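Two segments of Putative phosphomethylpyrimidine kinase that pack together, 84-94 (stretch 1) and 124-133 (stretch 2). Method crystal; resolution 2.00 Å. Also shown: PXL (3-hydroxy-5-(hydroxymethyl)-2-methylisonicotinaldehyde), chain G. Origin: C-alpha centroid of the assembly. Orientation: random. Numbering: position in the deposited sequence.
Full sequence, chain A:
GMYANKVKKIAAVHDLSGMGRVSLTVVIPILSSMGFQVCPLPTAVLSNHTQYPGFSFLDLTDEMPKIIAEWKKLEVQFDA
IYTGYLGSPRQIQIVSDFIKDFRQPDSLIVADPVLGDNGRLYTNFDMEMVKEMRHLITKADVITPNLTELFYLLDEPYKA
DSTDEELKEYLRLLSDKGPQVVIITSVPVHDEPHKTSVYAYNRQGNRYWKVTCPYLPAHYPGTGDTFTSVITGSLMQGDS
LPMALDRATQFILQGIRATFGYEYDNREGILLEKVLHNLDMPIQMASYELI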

# COMPACT_ATOMS: atom_id res chain seq x y z
N GLY A 84 13.92 -19.88 -21.53
CA GLY A 84 13.44 -19.11 -22.66
C GLY A 84 14.40 -19.12 -23.84
O GLY A 84 14.76 -20.22 -24.41
N TYR A 85 14.76 -17.93 -24.29
CA TYR A 85 15.63 -17.80 -25.45
C TYR A 85 16.97 -18.51 -25.19
O TYR A 85 17.66 -18.19 -24.27
CB TYR A 85 15.83 -16.31 -25.76
CG TYR A 85 16.61 -15.99 -27.03
CD1 TYR A 85 18.00 -16.14 -27.06
CD2 TYR A 85 15.97 -15.55 -28.20
CE1 TYR A 85 18.72 -15.85 -28.19
CE2 TYR A 85 16.70 -15.25 -29.32
CZ TYR A 85 18.09 -15.42 -29.31
OH TYR A 85 18.84 -15.12 -30.41
N LEU A 86 17.33 -19.43 -26.06
CA LEU A 86 18.58 -20.19 -25.99
C LEU A 86 19.54 -19.75 -27.08
O LEU A 86 19.14 -19.29 -28.14
CB LEU A 86 18.31 -21.69 -26.13
CG LEU A 86 17.28 -22.24 -25.16
CD1 LEU A 86 17.05 -23.78 -25.36
CD2 LEU A 86 17.65 -21.97 -23.70
N GLY A 87 20.81 -19.85 -26.82
CA GLY A 87 21.83 -19.28 -27.70
C GLY A 87 22.39 -20.13 -28.82
O GLY A 87 23.10 -19.62 -29.68
N SER A 88 22.11 -21.44 -28.82
CA SER A 88 22.46 -22.30 -29.93
C SER A 88 21.64 -23.59 -29.84
O SER A 88 21.09 -23.91 -28.80
CB SER A 88 23.98 -22.64 -29.93
OG SER A 88 24.26 -23.67 -28.97
N PRO A 89 21.58 -24.37 -30.90
CA PRO A 89 20.89 -25.66 -30.78
C PRO A 89 21.52 -26.67 -29.82
O PRO A 89 20.84 -27.58 -29.35
CB PRO A 89 20.88 -26.20 -32.22
CG PRO A 89 21.12 -24.95 -33.06
CD PRO A 89 21.97 -24.04 -32.27
N ARG A 90 22.82 -26.52 -29.54
CA ARG A 90 23.52 -27.37 -28.59
C ARG A 90 23.00 -27.19 -27.14
O ARG A 90 23.18 -28.03 -26.29
CB ARG A 90 25.03 -27.09 -28.65
CG ARG A 90 25.66 -27.57 -29.93
CD ARG A 90 27.06 -27.06 -30.24
NE ARG A 90 26.99 -25.65 -30.68
CZ ARG A 90 27.52 -24.63 -30.03
NH1 ARG A 90 28.24 -24.80 -28.93
NH2 ARG A 90 27.41 -23.41 -30.53
N GLN A 91 22.36 -26.07 -26.87
CA GLN A 91 21.89 -25.80 -25.53
C GLN A 91 20.72 -26.66 -25.14
O GLN A 91 20.53 -26.91 -23.97
CB GLN A 91 21.52 -24.32 -25.34
CG GLN A 91 22.73 -23.42 -25.57
CD GLN A 91 22.53 -21.99 -25.14
OE1 GLN A 91 21.47 -21.64 -24.60
NE2 GLN A 91 23.52 -21.13 -25.42
N ILE A 92 19.96 -27.16 -26.10
CA ILE A 92 18.77 -27.90 -25.71
C ILE A 92 19.14 -29.11 -24.84
O ILE A 92 18.59 -29.30 -23.77
CB ILE A 92 17.87 -28.29 -26.86
CG1 ILE A 92 17.00 -27.08 -27.25
CG2 ILE A 92 16.97 -29.52 -26.42
CD1 ILE A 92 17.78 -25.93 -28.07
N GLN A 93 20.16 -29.83 -25.23
CA GLN A 93 20.53 -31.04 -24.49
C GLN A 93 21.22 -30.73 -23.17
O GLN A 93 21.05 -31.44 -22.19
CB GLN A 93 21.37 -31.98 -25.35
CG GLN A 93 20.57 -32.92 -26.19
CD GLN A 93 19.60 -33.85 -25.39
OE1 GLN A 93 19.92 -34.39 -24.31
NE2 GLN A 93 18.40 -34.00 -25.92
N ILE A 94 22.00 -29.68 -23.16
CA ILE A 94 22.61 -29.18 -21.91
C ILE A 94 21.53 -28.80 -20.91
O ILE A 94 21.58 -29.15 -19.71
CB ILE A 94 23.56 -27.98 -22.15
CG1 ILE A 94 24.74 -28.45 -23.00
CG2 ILE A 94 24.04 -27.41 -20.78
CD1 ILE A 94 25.61 -27.33 -23.63
N ASN A 124 18.23 -15.46 -37.27
CA ASN A 124 19.25 -16.50 -37.14
C ASN A 124 18.73 -17.82 -36.57
O ASN A 124 19.50 -18.74 -36.44
CB ASN A 124 20.45 -16.01 -36.32
CG ASN A 124 21.19 -14.86 -37.01
OD1 ASN A 124 21.14 -14.70 -38.22
ND2 ASN A 124 21.84 -14.04 -36.21
N PHE A 125 17.45 -17.95 -36.24
CA PHE A 125 16.90 -19.26 -35.90
C PHE A 125 16.55 -19.98 -37.20
O PHE A 125 16.18 -19.35 -38.17
CB PHE A 125 15.65 -19.11 -34.99
CG PHE A 125 15.97 -18.85 -33.55
CD1 PHE A 125 17.20 -18.40 -33.15
CD2 PHE A 125 15.01 -19.05 -32.57
CE1 PHE A 125 17.47 -18.16 -31.82
CE2 PHE A 125 15.28 -18.81 -31.25
CZ PHE A 125 16.50 -18.35 -30.87
N ASP A 126 16.75 -21.29 -37.24
CA ASP A 126 16.37 -22.15 -38.36
C ASP A 126 15.75 -23.44 -37.81
O ASP A 126 15.49 -23.56 -36.61
CB ASP A 126 17.61 -22.47 -39.23
CG ASP A 126 18.69 -23.25 -38.45
OD1 ASP A 126 18.36 -23.82 -37.37
OD2 ASP A 126 19.87 -23.27 -38.90
N MSE A 127 15.52 -24.41 -38.68
CA MSE A 127 14.77 -25.56 -38.26
C MSE A 127 15.52 -26.40 -37.20
O MSE A 127 14.89 -27.15 -36.52
CB MSE A 127 14.32 -26.42 -39.44
CG MSE A 127 13.23 -25.81 -40.35
SE MSE A 127 11.69 -25.19 -39.37
CE MSE A 127 10.99 -26.95 -38.85
N GLU A 128 16.85 -26.27 -37.08
CA GLU A 128 17.55 -27.05 -36.05
C GLU A 128 17.15 -26.61 -34.65
O GLU A 128 16.92 -27.41 -33.75
CB GLU A 128 19.06 -26.88 -36.16
CG GLU A 128 19.71 -27.70 -37.11
CD GLU A 128 19.23 -29.14 -37.16
OE1 GLU A 128 19.24 -29.85 -36.14
OE2 GLU A 128 18.88 -29.57 -38.29
N MSE A 129 17.06 -25.30 -34.46
CA MSE A 129 16.56 -24.78 -33.21
C MSE A 129 15.12 -25.29 -32.99
O MSE A 129 14.81 -25.74 -31.88
CB MSE A 129 16.63 -23.25 -33.19
CG MSE A 129 16.17 -22.70 -31.92
SE MSE A 129 17.57 -22.99 -30.45
CE MSE A 129 19.03 -22.62 -31.53
N VAL A 130 14.29 -25.31 -34.02
CA VAL A 130 12.91 -25.78 -33.87
C VAL A 130 12.88 -27.26 -33.47
O VAL A 130 12.25 -27.61 -32.48
CB VAL A 130 12.11 -25.59 -35.14
CG1 VAL A 130 10.75 -26.09 -34.94
CG2 VAL A 130 12.03 -24.06 -35.54
N LYS A 131 13.59 -28.12 -34.23
CA LYS A 131 13.62 -29.55 -33.93
C LYS A 131 14.12 -29.80 -32.49
O LYS A 131 13.51 -30.59 -31.78
CB LYS A 131 14.45 -30.34 -34.95
CG LYS A 131 13.93 -30.22 -36.36
CD LYS A 131 14.62 -31.13 -37.32
CE LYS A 131 16.00 -30.68 -37.62
NZ LYS A 131 16.37 -30.95 -39.06
N GLU A 132 15.16 -29.10 -32.04
CA GLU A 132 15.64 -29.28 -30.65
C GLU A 132 14.60 -28.80 -29.61
O GLU A 132 14.38 -29.45 -28.56
CB GLU A 132 16.99 -28.58 -30.46
CG GLU A 132 18.15 -29.18 -31.24
CD GLU A 132 18.49 -30.62 -30.80
OE1 GLU A 132 18.60 -30.87 -29.59
OE2 GLU A 132 18.65 -31.48 -31.68
N MSE A 133 13.96 -27.66 -29.89
CA MSE A 133 12.99 -27.14 -28.95
C MSE A 133 11.84 -28.14 -28.75
O MSE A 133 11.32 -28.27 -27.64
CB MSE A 133 12.49 -25.78 -29.40
CG MSE A 133 11.59 -25.07 -28.41
SE MSE A 133 12.53 -24.69 -26.72
CE MSE A 133 13.54 -23.12 -27.24
OP4 PXL G . 11.73 -14.01 -25.51
C5A PXL G . 11.86 -13.07 -26.56
C5 PXL G . 13.35 -12.80 -26.80
C6 PXL G . 14.37 -13.10 -25.92
N1 PXL G . 15.65 -12.87 -26.22
C2 PXL G . 16.12 -12.28 -27.34
C3 PXL G . 15.12 -11.89 -28.35
C4 PXL G . 13.70 -12.20 -28.06
C4A PXL G . 12.59 -11.83 -28.92
O4A PXL G . 12.90 -11.04 -29.76
O3 PXL G . 15.42 -11.35 -29.54
C2A PXL G . 17.62 -12.07 -27.43
O HOH W 1 20.91 -29.84 -28.16
O HOH W 2 17.90 -33.15 -28.39

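Selenomethionine Met129 lies at the apolar centre of this contact. Its CA-to-CB bond points sideways, but with chi angles of t, p and p the end of the chain comes nearer to stretch 1, where CE sits 3.2 Å from Pro89 N and 3.3 Å from Pro89 CD. The same residue also meets Ile92, with Met129 SE 3.8 Å from Ile92 CD1. Pro89 and Ile92, three residues apart, both point toward stretch 2, and the backbones come close here: Pro89 CA and Met129 CA are 5.0 Å apart. Ile92 packs further along the helix of stretch 2, its CG1 3.5 Å from Glu132 CB and its CG2 3.4 Å from Glu132 O. Met133, also selenomethionine, extends the apolar surface, its CE 4.0 Å from Leu86 CD1.

Farther out, Phe125 CZ approaches Tyr85 CE2 at 3.5 Å. The two rings are oblique, with centroids 5.1 Å apart and planes at 34°. The opposite face of the Tyr85 ring is covered by PXL, whose N1 lies 3.3 Å from Tyr85 CD2, so the tyrosine is sandwiched between ligand and Phe125.

No direct hydrogen bond joins the stretches; water makes the polar link at the Glu132 edge. The O atom of water 1 lies 2.6 Å from Pro89 O and 2.9 Å from Glu132 OE1, donating to both, and 3.0 Å from Gln93 N, from which it accepts. The O atom of water 2 lies 2.7 Å from Gln93 NE2, from which it accepts, and 2.7 Å from Glu132 OE1, to which it donates. Glu132 thus offers its aliphatic CB to Ile92 while its carboxylate holds both waters. Within stretch 2, Asp126 OD1 caps the helix by accepting from Glu128 N (2.9 Å), and Glu128 OE2 forms a salt bridge with Lys131 NZ (3.0 Å).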